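Long-range contacts in protease (Helicobacter pylori, PDB 5EUF), which probably acts as a zinc-dependent M16 peptidase and virulence factor, cleaving the cytoplasmic domain of human junctional adhesion molecule A and so weakening gastric epithelial cell adhesion: residues F78-S82 with F94-S98; L102-E107 with L208-F213; W251-K257 with Q411-L417; L334-K338 with A403-F407; I350-K355 with Q388-L394. One frame throughout, in Å; residues are numbered along the deposited sequence.

Contact 1 (F78-S82 with F94-S98); sequences FGGVS and FIKTS
Val81, Lys96 and Phe78 have the largest areas covered by the contact. Val81 (phi/psi -132/125, chi1 t) forms an antiparallel hydrogen-bonded pair with Lys96, their CA atoms 4.7 Å apart: Val81 N donates to Lys96 O at 2.8 Å, and Lys96 N reaches Val81 O at a very short 2.5 Å. Their CB atoms lie 3.8 Å apart on one face. The Lys96 side chain then bends away through three m rotamers, its NZ hydrogen-bonded to Ser366 OG. Next in register, Ser82 and Ile95 are a non-hydrogen-bonded pair (CA-CA 4.3 Å) on the other face, which helix 70-77 covers. The two strands are the arms of a beta hairpin, 81-86 and 91-98, at one border of the six-stranded sheet of the catalytic M16 domain. Phe78 lies where helix 70-77 gives way to this hairpin: Gly79, at positive phi (64/30), is the C-prime residue of a Schellman motif that includes Gly80 N to Val75 O. With chi1 p, the Phe78 ring turns back over strand 94-98, CE2 4.3 Å from Ile95 CG2 and CD2 3.7 Å from Thr97 OG1. A CB on Gly80 would clash with that ring; instead Gly80 CA makes a CA-H...O contact of 3.1 Å to Lys96 O.

Contact 2 (L102-E107 with L208-F213); sequences LDKSLE and LTKKHF
Leu106 is the knob of this helix pair. Segments 102-107 and 208-213 are both helical and run in roughly the same direction, with axes 9.4 Å apart at closest approach and crossing at -29°. CA atoms come nearest at Asp103-Leu208 (6.4 Å), Leu106-Thr209 (6.5 Å) and Glu107-His212 (6.0 Å). The Leu106 side chain (chi1 m, chi2 t) fills a hole lined by Leu208, Thr209, His212 and Phe213: CD1 is 3.7 Å from Leu208 CB and 3.5 Å from Thr209 OG1, which is hydrogen-bonded to Val205 O one turn back, while CD2 is 3.9 Å from Phe213 CE2. In return, the His212 imidazole (chi1 m) lies flat against the backbone between Leu106 and Glu107, its CD2 3.5 Å from Glu107 CA; ND1 is held within its own helix by a 2.8 Å hydrogen bond to Leu208 O. Leu208 is the bump at the other end, its CD2 4.0 Å from Leu102 CD2 and its CG 3.3 Å from Asp103 OD1. That carboxylate stands beside the His212 ring edge and, at 4.2 Å from OD1 to Lys211 NZ, is beyond salt-bridge range. Leu102, Leu106 and Thr209 also touch strands 30-37 or 192-198, as expected for neighbouring helices layered on one face of the sheet in the M16 alpha/beta domain.

Contact 3 (W251-K257 with Q411-L417); sequences WVALGYK and QSTTVFL
Val252 CG2 meets the Phe416 ring edge at CE1 (3.8 Å) on the face covered by helix 323-338, and on the other face Ala253 CB lies 4.3 Å from Val415 CB, under Leu146 of helix 142-154. They belong to neighbouring antiparallel strands, 251-258 and 412-418, inside the five-stranded mixed sheet of the second M16 domain, with axes 4.6 Å apart at 164°. Outward, Trp251 CB packs on Leu417 CB at 3.6 Å, while Leu254 CD1 nears Thr414 OG1 (3.3 Å) and Tyr256 CE2 nears Ser412 CB (3.6 Å). Extended backbones run in unbroken register from Trp251-Leu417 to Tyr256-Ser412. Trp251-Leu417, Ala253-Val415 and Gly255-Thr413 are the hydrogen-bonded pairs; in the last, Gly255 N to Thr413 O is 2.8 Å and Thr413 N to Gly255 O 2.7 Å. Strands 309-317 and 238-243 flank the pair. At the polar end, Lys257 NZ turns away to Gln234 OE1 and Ala154 O, and Lys257 N closes the pairing on Gln411 O at 3.1 Å.

Contact 4 (L334-K338 with A403-F407); sequences LEKLK and ANEYF
Two helices of the alpha layer that packs on the second domain's sheet meet here at their C-terminal ends: 323-338, with its last turn at 334-338, and 396-406, which Phe407 (phi/psi -88/54) follows as the first non-helical residue. Two hydrogen bonds cross between them, both received by main-chain carbonyls at these ends. Asn404 (chi1 m) sends ND2 to Lys338 O at 3.1 Å, with an N-H...O angle of 162°, and the same amide nitrogen also donates to Val400 O in its own helix. The CA atoms of Lys338 and Asn404 are 5.5 Å apart. Between the helices, Leu337 (chi1 t, chi2 p) puts CD2 3.7 Å from Ala403 CB and 4.1 Å from Phe407 CE2, at the ring edge. Leu334 CD2 lies 4.4 Å from Phe407 CD2. The Phe407 ring (chi1 m) also meets Phe311 edge-to-face, joining the helices to the sheet. The second bond comes from the long, m-t-m-t side chain of Lys338, whose NZ donates to Phe407 O at 3.1 Å.

Contact 5 (I350-K355 with Q388-L394); sequences IKINQK and QQQFLDL
Helix 350-355 runs antiparallel to helix 388-392, with axes 10.5 Å apart at closest approach and directions 160° apart; Lys351 and Leu392 have the nearest CA atoms, 6.1 Å apart. Ile350 opens the contact, its CG2 3.6 Å from CZ at the edge of the Phe391 ring. Lys351 is the most deeply engaged residue. From chi1 m its side chain is fully extended (t, t, t) across the end of the partner helix, and NZ donates to two carbonyls there, Leu394 O at 2.6 Å and Leu392 O at 2.9 Å, so the positive charge meets main-chain oxygens at a helix C-terminus. At its base, Lys351 CB lies 3.9 Å from Leu392 CD2. One turn on, Gln354 (chi1 t, chi2 p) lays its CG over the face of the Phe391 ring in a CH-pi contact, 3.9 Å from the centroid and 23° off the normal, while Gln354 NE2 donates to Gln388 OE1 at 2.8 Å (162°). Lys355 closes the outer side, NZ 3.8 Å from Leu392 CD1. Phe391 (chi1 t) thus fills the gap between the helices, and it also touches Val267 and Ala271 of helix 266-276, where Leu394 packs too. This is antiparallel helix-helix packing in the helical layer of the second M16 domain, with one phenyl ring between the helices and glutamine and lysine side chains around it.

The five contacts fall into the two halves of an M16 chain. Contacts 1 and 2 meet in the catalytic half, where Ser105 OG lies 3.8 Å from Ile95 CG2 and 3.9 Å from Phe78 CZ. Contacts 3 and 4 meet in the other half, where Tyr256 CD2 is 3.5 Å from Phe407 CA and Tyr256 CE1 3.6 Å from Leu334 CD1. Contact 5 is nested within the chain loop closed by contact 4, their centres 20 Å apart. Contacts 1 and 3 lie on opposite sides of the chain's centre, 39 Å between centres. In contact 1 the Phe94 side chain is about 9 Å from that of Glu56, the probable proton acceptor, and about 13 Å from a bound zinc; the Gln354 side chain of contact 5 is about 10 Å from a bound zinc ion.

Contact 1 (F78-S82 with F94-S98)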
# COMPACT_ATOMS: atom_id res chain seq x y z
N PHE B 78 30.52 -16.03 -28.17
CA PHE B 78 31.85 -16.24 -27.59
C PHE B 78 31.76 -17.12 -26.34
O PHE B 78 32.60 -17.04 -25.45
CB PHE B 78 32.56 -14.91 -27.29
CG PHE B 78 31.80 -13.95 -26.41
CD1 PHE B 78 31.23 -12.81 -26.95
CD2 PHE B 78 31.70 -14.16 -25.04
CE1 PHE B 78 30.55 -11.90 -26.14
CE2 PHE B 78 31.02 -13.26 -24.23
CZ PHE B 78 30.45 -12.13 -24.79
N GLY B 79 30.74 -17.97 -26.31
CA GLY B 79 30.61 -18.97 -25.26
C GLY B 79 30.42 -18.40 -23.88
O GLY B 79 30.82 -19.00 -22.88
N GLY B 80 29.80 -17.23 -23.81
CA GLY B 80 29.56 -16.58 -22.54
C GLY B 80 28.22 -16.96 -21.93
O GLY B 80 27.42 -17.67 -22.54
N VAL B 81 28.00 -16.49 -20.70
CA VAL B 81 26.72 -16.69 -20.02
C VAL B 81 26.25 -15.37 -19.43
O VAL B 81 26.99 -14.74 -18.67
CB VAL B 81 26.83 -17.74 -18.90
CG1 VAL B 81 25.50 -17.89 -18.18
CG2 VAL B 81 27.29 -19.07 -19.46
N SER B 82 25.04 -14.96 -19.77
CA SER B 82 24.51 -13.70 -19.26
C SER B 82 23.16 -13.88 -18.57
O SER B 82 22.17 -14.23 -19.21
CB SER B 82 24.37 -12.67 -20.38
OG SER B 82 23.21 -12.92 -21.16
N PHE B 94 25.00 -9.45 -15.35
CA PHE B 94 26.38 -9.93 -15.43
C PHE B 94 26.62 -10.91 -16.57
O PHE B 94 25.73 -11.69 -16.95
CB PHE B 94 26.80 -10.58 -14.10
CG PHE B 94 25.99 -11.79 -13.72
CD1 PHE B 94 26.37 -13.06 -14.15
CD2 PHE B 94 24.86 -11.67 -12.93
CE1 PHE B 94 25.63 -14.17 -13.80
CE2 PHE B 94 24.12 -12.78 -12.58
CZ PHE B 94 24.50 -14.03 -13.01
N ILE B 95 27.83 -10.87 -17.11
CA ILE B 95 28.26 -11.80 -18.15
C ILE B 95 29.38 -12.71 -17.63
O ILE B 95 30.37 -12.22 -17.09
CB ILE B 95 28.76 -11.07 -19.41
CG1 ILE B 95 27.63 -10.29 -20.08
CG2 ILE B 95 29.37 -12.05 -20.40
CD1 ILE B 95 28.06 -9.55 -21.33
N LYS B 96 29.20 -14.01 -17.80
CA LYS B 96 30.24 -14.98 -17.46
C LYS B 96 31.06 -15.33 -18.69
O LYS B 96 30.55 -15.93 -19.63
CB LYS B 96 29.63 -16.25 -16.87
CG LYS B 96 29.24 -16.14 -15.41
CD LYS B 96 30.48 -16.00 -14.54
CE LYS B 96 31.38 -17.22 -14.67
NZ LYS B 96 32.57 -17.10 -13.77
N THR B 97 32.34 -14.96 -18.68
CA THR B 97 33.20 -15.26 -19.82
C THR B 97 34.68 -15.23 -19.44
O THR B 97 35.03 -15.37 -18.26
CB THR B 97 32.95 -14.27 -20.98
OG1 THR B 97 33.87 -14.53 -22.04
CG2 THR B 97 33.11 -12.83 -20.50
N SER B 98 35.55 -15.06 -20.43
CA SER B 98 36.98 -14.94 -20.19
C SER B 98 37.43 -13.50 -20.37
O SER B 98 36.65 -12.65 -20.78
CB SER B 98 37.76 -15.87 -21.12
OG SER B 98 37.51 -15.56 -22.47

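Contact 2 (L102-E107 with L208-F213)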
# COMPACT_ATOMS: atom_id res chain seq x y z
N LEU B 102 36.29 -9.48 -22.31
CA LEU B 102 36.03 -8.36 -21.41
C LEU B 102 35.64 -7.11 -22.19
O LEU B 102 34.71 -6.40 -21.81
CB LEU B 102 37.25 -8.07 -20.54
CG LEU B 102 37.13 -6.80 -19.69
CD1 LEU B 102 36.03 -6.96 -18.65
CD2 LEU B 102 38.45 -6.46 -19.03
N ASP B 103 36.36 -6.85 -23.27
CA ASP B 103 36.14 -5.65 -24.07
C ASP B 103 34.77 -5.65 -24.73
O ASP B 103 34.04 -4.65 -24.68
CB ASP B 103 37.23 -5.51 -25.14
CG ASP B 103 37.19 -4.16 -25.83
OD1 ASP B 103 37.76 -3.19 -25.27
OD2 ASP B 103 36.60 -4.06 -26.92
N LYS B 104 34.41 -6.76 -25.36
CA LYS B 104 33.11 -6.87 -26.02
C LYS B 104 31.97 -6.83 -25.02
O LYS B 104 30.90 -6.29 -25.30
CB LYS B 104 33.04 -8.15 -26.85
CG LYS B 104 31.82 -8.24 -27.75
CD LYS B 104 31.80 -7.12 -28.77
CE LYS B 104 30.60 -7.22 -29.70
NZ LYS B 104 30.53 -6.10 -30.67
N SER B 105 32.20 -7.41 -23.84
CA SER B 105 31.18 -7.44 -22.79
C SER B 105 30.89 -6.03 -22.28
O SER B 105 29.73 -5.68 -22.05
CB SER B 105 31.63 -8.33 -21.63
OG SER B 105 31.76 -9.68 -22.06
N LEU B 106 31.94 -5.24 -22.10
CA LEU B 106 31.79 -3.85 -21.67
C LEU B 106 31.08 -3.03 -22.74
O LEU B 106 30.29 -2.13 -22.43
CB LEU B 106 33.15 -3.24 -21.35
CG LEU B 106 33.78 -3.74 -20.05
CD1 LEU B 106 35.09 -3.04 -19.77
CD2 LEU B 106 32.81 -3.53 -18.90
N GLU B 107 31.35 -3.34 -24.01
CA GLU B 107 30.71 -2.67 -25.13
C GLU B 107 29.20 -2.92 -25.12
O GLU B 107 28.41 -2.00 -25.26
CB GLU B 107 31.31 -3.14 -26.45
CG GLU B 107 30.61 -2.59 -27.69
CD GLU B 107 31.27 -3.04 -28.98
OE1 GLU B 107 32.24 -3.83 -28.92
OE2 GLU B 107 30.81 -2.61 -30.06
N LEU B 208 39.30 0.18 -20.16
CA LEU B 208 38.29 -0.39 -21.04
C LEU B 208 36.90 0.09 -20.65
O LEU B 208 36.04 0.29 -21.50
CB LEU B 208 38.36 -1.91 -21.04
CG LEU B 208 38.99 -2.55 -22.28
CD1 LEU B 208 40.38 -1.98 -22.53
CD2 LEU B 208 39.04 -4.06 -22.16
N THR B 209 36.68 0.26 -19.35
CA THR B 209 35.41 0.80 -18.87
C THR B 209 35.33 2.29 -19.21
O THR B 209 34.29 2.78 -19.65
CB THR B 209 35.24 0.60 -17.36
OG1 THR B 209 35.13 -0.80 -17.09
CG2 THR B 209 33.99 1.29 -16.87
N LYS B 210 36.44 3.00 -19.02
CA LYS B 210 36.52 4.40 -19.42
C LYS B 210 36.27 4.55 -20.91
O LYS B 210 35.69 5.53 -21.36
CB LYS B 210 37.89 4.99 -19.06
CG LYS B 210 38.09 5.30 -17.59
CD LYS B 210 39.44 5.97 -17.36
CE LYS B 210 39.68 6.26 -15.89
NZ LYS B 210 40.98 6.95 -15.66
N LYS B 211 36.71 3.55 -21.67
CA LYS B 211 36.51 3.55 -23.11
C LYS B 211 35.03 3.55 -23.48
O LYS B 211 34.61 4.29 -24.37
CB LYS B 211 37.22 2.35 -23.75
CG LYS B 211 36.91 2.17 -25.23
CD LYS B 211 37.76 1.09 -25.86
CE LYS B 211 37.50 0.99 -27.36
NZ LYS B 211 38.37 -0.03 -28.02
N HIS B 212 34.24 2.75 -22.78
CA HIS B 212 32.85 2.55 -23.17
C HIS B 212 31.84 3.35 -22.34
O HIS B 212 30.71 3.56 -22.78
CB HIS B 212 32.50 1.06 -23.09
CG HIS B 212 33.28 0.21 -24.04
ND1 HIS B 212 34.46 -0.41 -23.68
CD2 HIS B 212 33.06 -0.13 -25.33
CE1 HIS B 212 34.93 -1.09 -24.71
NE2 HIS B 212 34.10 -0.93 -25.73
N PHE B 213 32.24 3.80 -21.16
CA PHE B 213 31.27 4.38 -20.24
C PHE B 213 31.52 5.85 -19.87
O PHE B 213 30.59 6.54 -19.46
CB PHE B 213 31.22 3.54 -18.96
CG PHE B 213 30.69 2.15 -19.17
CD1 PHE B 213 29.34 1.88 -19.05
CD2 PHE B 213 31.55 1.11 -19.50
CE1 PHE B 213 28.85 0.60 -19.24
CE2 PHE B 213 31.07 -0.17 -19.70
CZ PHE B 213 29.71 -0.43 -19.57

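Contact 3 (W251-K257 with Q411-L417)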
# COMPACT_ATOMS: atom_id res chain seq x y z
N TRP B 251 0.57 -24.14 3.91
CA TRP B 251 1.85 -23.47 4.09
C TRP B 251 1.77 -22.39 5.16
O TRP B 251 0.68 -21.94 5.52
CB TRP B 251 2.32 -22.86 2.77
CG TRP B 251 2.61 -23.87 1.71
CD1 TRP B 251 1.70 -24.59 0.99
CD2 TRP B 251 3.90 -24.27 1.23
NE1 TRP B 251 2.34 -25.42 0.11
CE2 TRP B 251 3.70 -25.24 0.23
CE3 TRP B 251 5.21 -23.90 1.56
CZ2 TRP B 251 4.75 -25.84 -0.44
CZ3 TRP B 251 6.25 -24.50 0.89
CH2 TRP B 251 6.02 -25.46 -0.10
N VAL B 252 2.92 -21.97 5.68
CA VAL B 252 2.96 -20.92 6.68
C VAL B 252 4.17 -20.00 6.47
O VAL B 252 5.25 -20.45 6.10
CB VAL B 252 3.00 -21.49 8.12
CG1 VAL B 252 4.25 -22.34 8.32
CG2 VAL B 252 2.93 -20.38 9.16
N ALA B 253 3.96 -18.71 6.69
CA ALA B 253 5.05 -17.75 6.66
C ALA B 253 5.07 -16.96 7.96
O ALA B 253 4.12 -16.24 8.27
CB ALA B 253 4.93 -16.82 5.47
N LEU B 254 6.14 -17.11 8.73
CA LEU B 254 6.29 -16.37 9.98
C LEU B 254 7.51 -15.47 9.90
O LEU B 254 8.64 -15.95 9.86
CB LEU B 254 6.40 -17.33 11.17
CG LEU B 254 6.73 -16.70 12.53
CD1 LEU B 254 5.71 -15.64 12.93
CD2 LEU B 254 6.84 -17.77 13.61
N GLY B 255 7.29 -14.16 9.88
CA GLY B 255 8.37 -13.22 9.75
C GLY B 255 8.45 -12.23 10.89
O GLY B 255 7.43 -11.79 11.43
N TYR B 256 9.67 -11.89 11.27
CA TYR B 256 9.91 -10.91 12.33
C TYR B 256 10.67 -9.72 11.77
O TYR B 256 11.62 -9.88 11.00
CB TYR B 256 10.69 -11.55 13.49
CG TYR B 256 9.90 -12.58 14.27
CD1 TYR B 256 9.90 -13.92 13.89
CD2 TYR B 256 9.14 -12.21 15.37
CE1 TYR B 256 9.18 -14.86 14.61
CE2 TYR B 256 8.42 -13.15 16.09
CZ TYR B 256 8.44 -14.47 15.71
OH TYR B 256 7.72 -15.40 16.43
N LYS B 257 10.24 -8.51 12.14
CA LYS B 257 10.91 -7.30 11.70
C LYS B 257 12.35 -7.27 12.19
O LYS B 257 12.67 -7.79 13.26
CB LYS B 257 10.17 -6.05 12.18
CG LYS B 257 8.91 -5.74 11.39
CD LYS B 257 9.23 -5.35 9.95
CE LYS B 257 7.96 -5.22 9.13
NZ LYS B 257 6.97 -4.28 9.74
N GLN B 411 6.42 -7.93 16.68
CA GLN B 411 7.06 -7.65 15.40
C GLN B 411 6.82 -8.81 14.44
O GLN B 411 7.44 -8.88 13.37
CB GLN B 411 8.56 -7.41 15.57
CG GLN B 411 8.91 -6.31 16.55
CD GLN B 411 10.41 -6.14 16.70
OE1 GLN B 411 11.18 -6.59 15.85
NE2 GLN B 411 10.83 -5.51 17.79
N SER B 412 5.93 -9.71 14.82
CA SER B 412 5.67 -10.91 14.04
C SER B 412 4.62 -10.67 12.97
O SER B 412 3.65 -9.95 13.18
CB SER B 412 5.24 -12.06 14.94
OG SER B 412 3.91 -11.88 15.41
N THR B 413 4.83 -11.29 11.82
CA THR B 413 3.85 -11.31 10.74
C THR B 413 3.64 -12.75 10.32
O THR B 413 4.60 -13.47 10.05
CB THR B 413 4.30 -10.47 9.54
OG1 THR B 413 4.55 -9.12 9.96
CG2 THR B 413 3.23 -10.47 8.46
N THR B 414 2.39 -13.19 10.28
CA THR B 414 2.08 -14.58 10.01
C THR B 414 1.05 -14.72 8.89
O THR B 414 -0.04 -14.14 8.96
CB THR B 414 1.56 -15.29 11.27
OG1 THR B 414 2.53 -15.19 12.31
CG2 THR B 414 1.28 -16.75 10.97
N VAL B 415 1.38 -15.49 7.87
CA VAL B 415 0.46 -15.72 6.76
C VAL B 415 0.23 -17.21 6.53
O VAL B 415 1.18 -17.96 6.32
CB VAL B 415 0.97 -15.08 5.46
CG1 VAL B 415 0.04 -15.39 4.30
CG2 VAL B 415 1.12 -13.57 5.63
N PHE B 416 -1.03 -17.62 6.57
CA PHE B 416 -1.40 -19.02 6.36
C PHE B 416 -1.87 -19.27 4.93
O PHE B 416 -2.59 -18.45 4.35
CB PHE B 416 -2.50 -19.44 7.33
CG PHE B 416 -2.09 -19.36 8.78
CD1 PHE B 416 -0.90 -19.91 9.21
CD2 PHE B 416 -2.91 -18.74 9.71
CE1 PHE B 416 -0.52 -19.84 10.54
CE2 PHE B 416 -2.55 -18.67 11.04
CZ PHE B 416 -1.35 -19.22 11.46
N LEU B 417 -1.47 -20.40 4.36
CA LEU B 417 -1.91 -20.77 3.02
C LEU B 417 -2.78 -22.03 3.07
O LEU B 417 -2.31 -23.11 3.42
CB LEU B 417 -0.72 -20.99 2.10
CG LEU B 417 -1.05 -21.05 0.61
CD1 LEU B 417 -1.81 -19.80 0.19
CD2 LEU B 417 0.21 -21.21 -0.21

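Contact 4 (L334-K338 with A403-F407)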
# COMPACT_ATOMS: atom_id res chain seq x y z
N LEU B 334 11.62 -21.27 18.76
CA LEU B 334 12.07 -19.91 19.05
C LEU B 334 12.06 -19.62 20.55
O LEU B 334 12.93 -18.91 21.06
CB LEU B 334 11.21 -18.89 18.31
CG LEU B 334 11.25 -18.96 16.79
CD1 LEU B 334 10.53 -17.77 16.18
CD2 LEU B 334 12.68 -19.06 16.29
N GLU B 335 11.07 -20.17 21.25
CA GLU B 335 11.01 -20.04 22.70
C GLU B 335 12.16 -20.82 23.32
O GLU B 335 12.83 -20.33 24.23
CB GLU B 335 9.66 -20.53 23.24
CG GLU B 335 8.48 -19.66 22.86
CD GLU B 335 7.14 -20.28 23.22
OE1 GLU B 335 6.10 -19.62 23.02
OE2 GLU B 335 7.13 -21.43 23.71
N LYS B 336 12.39 -22.02 22.80
CA LYS B 336 13.53 -22.84 23.21
C LYS B 336 14.84 -22.12 22.92
O LYS B 336 15.77 -22.15 23.73
CB LYS B 336 13.50 -24.19 22.50
CG LYS B 336 14.75 -25.03 22.71
CD LYS B 336 14.82 -26.19 21.72
CE LYS B 336 16.15 -26.92 21.83
NZ LYS B 336 16.34 -27.91 20.74
N LEU B 337 14.90 -21.46 21.77
CA LEU B 337 16.05 -20.65 21.40
C LEU B 337 16.23 -19.47 22.35
O LEU B 337 17.32 -19.25 22.88
CB LEU B 337 15.91 -20.14 19.96
CG LEU B 337 16.86 -19.01 19.54
CD1 LEU B 337 18.30 -19.46 19.60
CD2 LEU B 337 16.51 -18.51 18.15
N LYS B 338 15.16 -18.73 22.58
CA LYS B 338 15.21 -17.55 23.44
C LYS B 338 15.56 -17.90 24.88
O LYS B 338 16.02 -17.04 25.64
CB LYS B 338 13.88 -16.79 23.38
CG LYS B 338 13.68 -16.00 22.10
CD LYS B 338 12.46 -15.10 22.16
CE LYS B 338 11.17 -15.89 22.09
NZ LYS B 338 9.98 -15.00 22.04
N ALA B 403 18.13 -12.94 19.18
CA ALA B 403 16.89 -13.71 19.13
C ALA B 403 15.79 -13.03 19.94
O ALA B 403 14.73 -12.69 19.40
CB ALA B 403 17.12 -15.12 19.63
N ASN B 404 16.04 -12.82 21.23
CA ASN B 404 15.06 -12.19 22.11
C ASN B 404 14.74 -10.75 21.71
O ASN B 404 13.69 -10.22 22.05
CB ASN B 404 15.54 -12.22 23.55
CG ASN B 404 15.41 -13.59 24.18
OD1 ASN B 404 14.46 -13.86 24.91
ND2 ASN B 404 16.37 -14.46 23.90
N GLU B 405 15.67 -10.12 20.99
CA GLU B 405 15.51 -8.73 20.60
C GLU B 405 14.45 -8.55 19.52
O GLU B 405 13.63 -7.64 19.58
CB GLU B 405 16.84 -8.16 20.11
CG GLU B 405 16.78 -6.70 19.71
CD GLU B 405 16.70 -5.76 20.89
OE1 GLU B 405 16.96 -6.21 22.03
OE2 GLU B 405 16.38 -4.57 20.69
N TYR B 406 14.47 -9.44 18.52
CA TYR B 406 13.65 -9.24 17.34
C TYR B 406 12.55 -10.29 17.18
O TYR B 406 11.55 -10.04 16.50
CB TYR B 406 14.53 -9.24 16.09
CG TYR B 406 15.70 -8.28 16.18
CD1 TYR B 406 15.49 -6.91 16.22
CD2 TYR B 406 17.01 -8.74 16.22
CE1 TYR B 406 16.55 -6.02 16.30
CE2 TYR B 406 18.07 -7.86 16.30
CZ TYR B 406 17.84 -6.51 16.33
OH TYR B 406 18.89 -5.63 16.41
N PHE B 407 12.72 -11.45 17.80
CA PHE B 407 11.73 -12.51 17.66
C PHE B 407 10.63 -12.38 18.71
O PHE B 407 10.35 -13.31 19.47
CB PHE B 407 12.39 -13.89 17.75
CG PHE B 407 13.39 -14.15 16.65
CD1 PHE B 407 13.32 -13.46 15.45
CD2 PHE B 407 14.40 -15.08 16.83
CE1 PHE B 407 14.24 -13.70 14.44
CE2 PHE B 407 15.32 -15.32 15.82
CZ PHE B 407 15.24 -14.63 14.63

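Contact 5 (I350-K355 with Q388-L394)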
# COMPACT_ATOMS: atom_id res chain seq x y z
N ILE B 350 28.41 -24.13 12.98
CA ILE B 350 28.06 -22.96 12.19
C ILE B 350 29.32 -22.25 11.70
O ILE B 350 29.42 -21.85 10.55
CB ILE B 350 27.17 -21.98 12.98
CG1 ILE B 350 25.88 -22.66 13.43
CG2 ILE B 350 26.85 -20.75 12.15
CD1 ILE B 350 25.10 -23.27 12.29
N LYS B 351 30.30 -22.12 12.60
CA LYS B 351 31.52 -21.38 12.28
C LYS B 351 32.45 -22.16 11.35
O LYS B 351 33.12 -21.56 10.51
CB LYS B 351 32.26 -21.01 13.56
CG LYS B 351 31.54 -19.96 14.40
CD LYS B 351 32.37 -19.54 15.60
CE LYS B 351 31.61 -18.54 16.46
NZ LYS B 351 32.38 -18.13 17.67
N ILE B 352 32.50 -23.48 11.50
CA ILE B 352 33.38 -24.27 10.66
C ILE B 352 32.81 -24.36 9.24
O ILE B 352 33.56 -24.41 8.27
CB ILE B 352 33.61 -25.69 11.24
CG1 ILE B 352 34.67 -26.44 10.42
CG2 ILE B 352 32.33 -26.49 11.30
CD1 ILE B 352 34.89 -27.87 10.87
N ASN B 353 31.48 -24.33 9.13
CA ASN B 353 30.83 -24.36 7.83
C ASN B 353 30.97 -23.02 7.11
O ASN B 353 31.08 -22.98 5.88
CB ASN B 353 29.36 -24.73 7.96
CG ASN B 353 29.15 -26.17 8.38
OD1 ASN B 353 30.02 -27.02 8.18
ND2 ASN B 353 28.00 -26.45 8.98
N GLN B 354 30.97 -21.94 7.88
CA GLN B 354 31.11 -20.60 7.33
C GLN B 354 32.52 -20.40 6.77
O GLN B 354 32.70 -19.72 5.76
CB GLN B 354 30.80 -19.55 8.40
CG GLN B 354 31.00 -18.11 7.95
CD GLN B 354 30.23 -17.78 6.68
OE1 GLN B 354 29.15 -18.33 6.44
NE2 GLN B 354 30.78 -16.89 5.87
N LYS B 355 33.51 -21.00 7.43
CA LYS B 355 34.88 -20.98 6.93
C LYS B 355 34.95 -21.68 5.57
O LYS B 355 35.53 -21.14 4.62
CB LYS B 355 35.83 -21.67 7.91
CG LYS B 355 36.32 -20.79 9.05
CD LYS B 355 37.19 -21.60 10.02
CE LYS B 355 37.84 -20.72 11.09
NZ LYS B 355 38.94 -19.87 10.56
N GLN B 388 33.82 -11.77 8.27
CA GLN B 388 34.36 -13.04 8.74
C GLN B 388 34.81 -13.00 10.20
O GLN B 388 34.50 -13.91 10.97
CB GLN B 388 35.54 -13.46 7.86
CG GLN B 388 35.12 -14.06 6.54
CD GLN B 388 34.19 -15.24 6.71
OE1 GLN B 388 33.06 -15.23 6.25
NE2 GLN B 388 34.68 -16.27 7.40
N GLN B 389 35.53 -11.95 10.57
CA GLN B 389 36.02 -11.83 11.94
C GLN B 389 34.86 -11.65 12.92
O GLN B 389 34.88 -12.20 14.02
CB GLN B 389 37.00 -10.67 12.07
CG GLN B 389 37.74 -10.63 13.40
CD GLN B 389 38.54 -11.89 13.66
OE1 GLN B 389 39.10 -12.49 12.74
NE2 GLN B 389 38.60 -12.31 14.93
N GLN B 390 33.85 -10.90 12.51
CA GLN B 390 32.69 -10.66 13.35
C GLN B 390 31.90 -11.95 13.55
O GLN B 390 31.34 -12.20 14.62
CB GLN B 390 31.79 -9.57 12.76
CG GLN B 390 32.33 -8.16 12.95
CD GLN B 390 31.33 -7.09 12.52
OE1 GLN B 390 30.13 -7.34 12.46
NE2 GLN B 390 31.84 -5.90 12.21
N PHE B 391 31.86 -12.77 12.51
CA PHE B 391 31.10 -14.01 12.54
C PHE B 391 31.76 -15.03 13.45
O PHE B 391 31.09 -15.72 14.22
CB PHE B 391 30.95 -14.58 11.13
CG PHE B 391 29.88 -15.62 11.00
CD1 PHE B 391 30.13 -16.95 11.30
CD2 PHE B 391 28.61 -15.28 10.56
CE1 PHE B 391 29.15 -17.91 11.18
CE2 PHE B 391 27.62 -16.23 10.43
CZ PHE B 391 27.88 -17.55 10.75
N LEU B 392 33.09 -15.11 13.37
CA LEU B 392 33.84 -16.10 14.13
C LEU B 392 34.03 -15.69 15.59
O LEU B 392 34.47 -16.49 16.41
CB LEU B 392 35.19 -16.36 13.47
CG LEU B 392 35.11 -16.84 12.02
CD1 LEU B 392 36.50 -17.07 11.45
CD2 LEU B 392 34.26 -18.10 11.91
N ASP B 393 33.71 -14.44 15.90
CA ASP B 393 33.79 -13.95 17.27
C ASP B 393 32.42 -13.96 17.93
O ASP B 393 32.27 -13.50 19.07
CB ASP B 393 34.38 -12.54 17.31
CG ASP B 393 35.84 -12.50 16.91
OD1 ASP B 393 36.53 -13.54 17.07
OD2 ASP B 393 36.31 -11.44 16.45
N LEU B 394 31.42 -14.46 17.22
CA LEU B 394 30.08 -14.57 17.78
C LEU B 394 30.05 -15.57 18.92
O LEU B 394 30.53 -16.69 18.79
CB LEU B 394 29.07 -14.97 16.70
CG LEU B 394 28.62 -13.91 15.69
CD1 LEU B 394 27.85 -14.56 14.55
CD2 LEU B 394 27.76 -12.86 16.37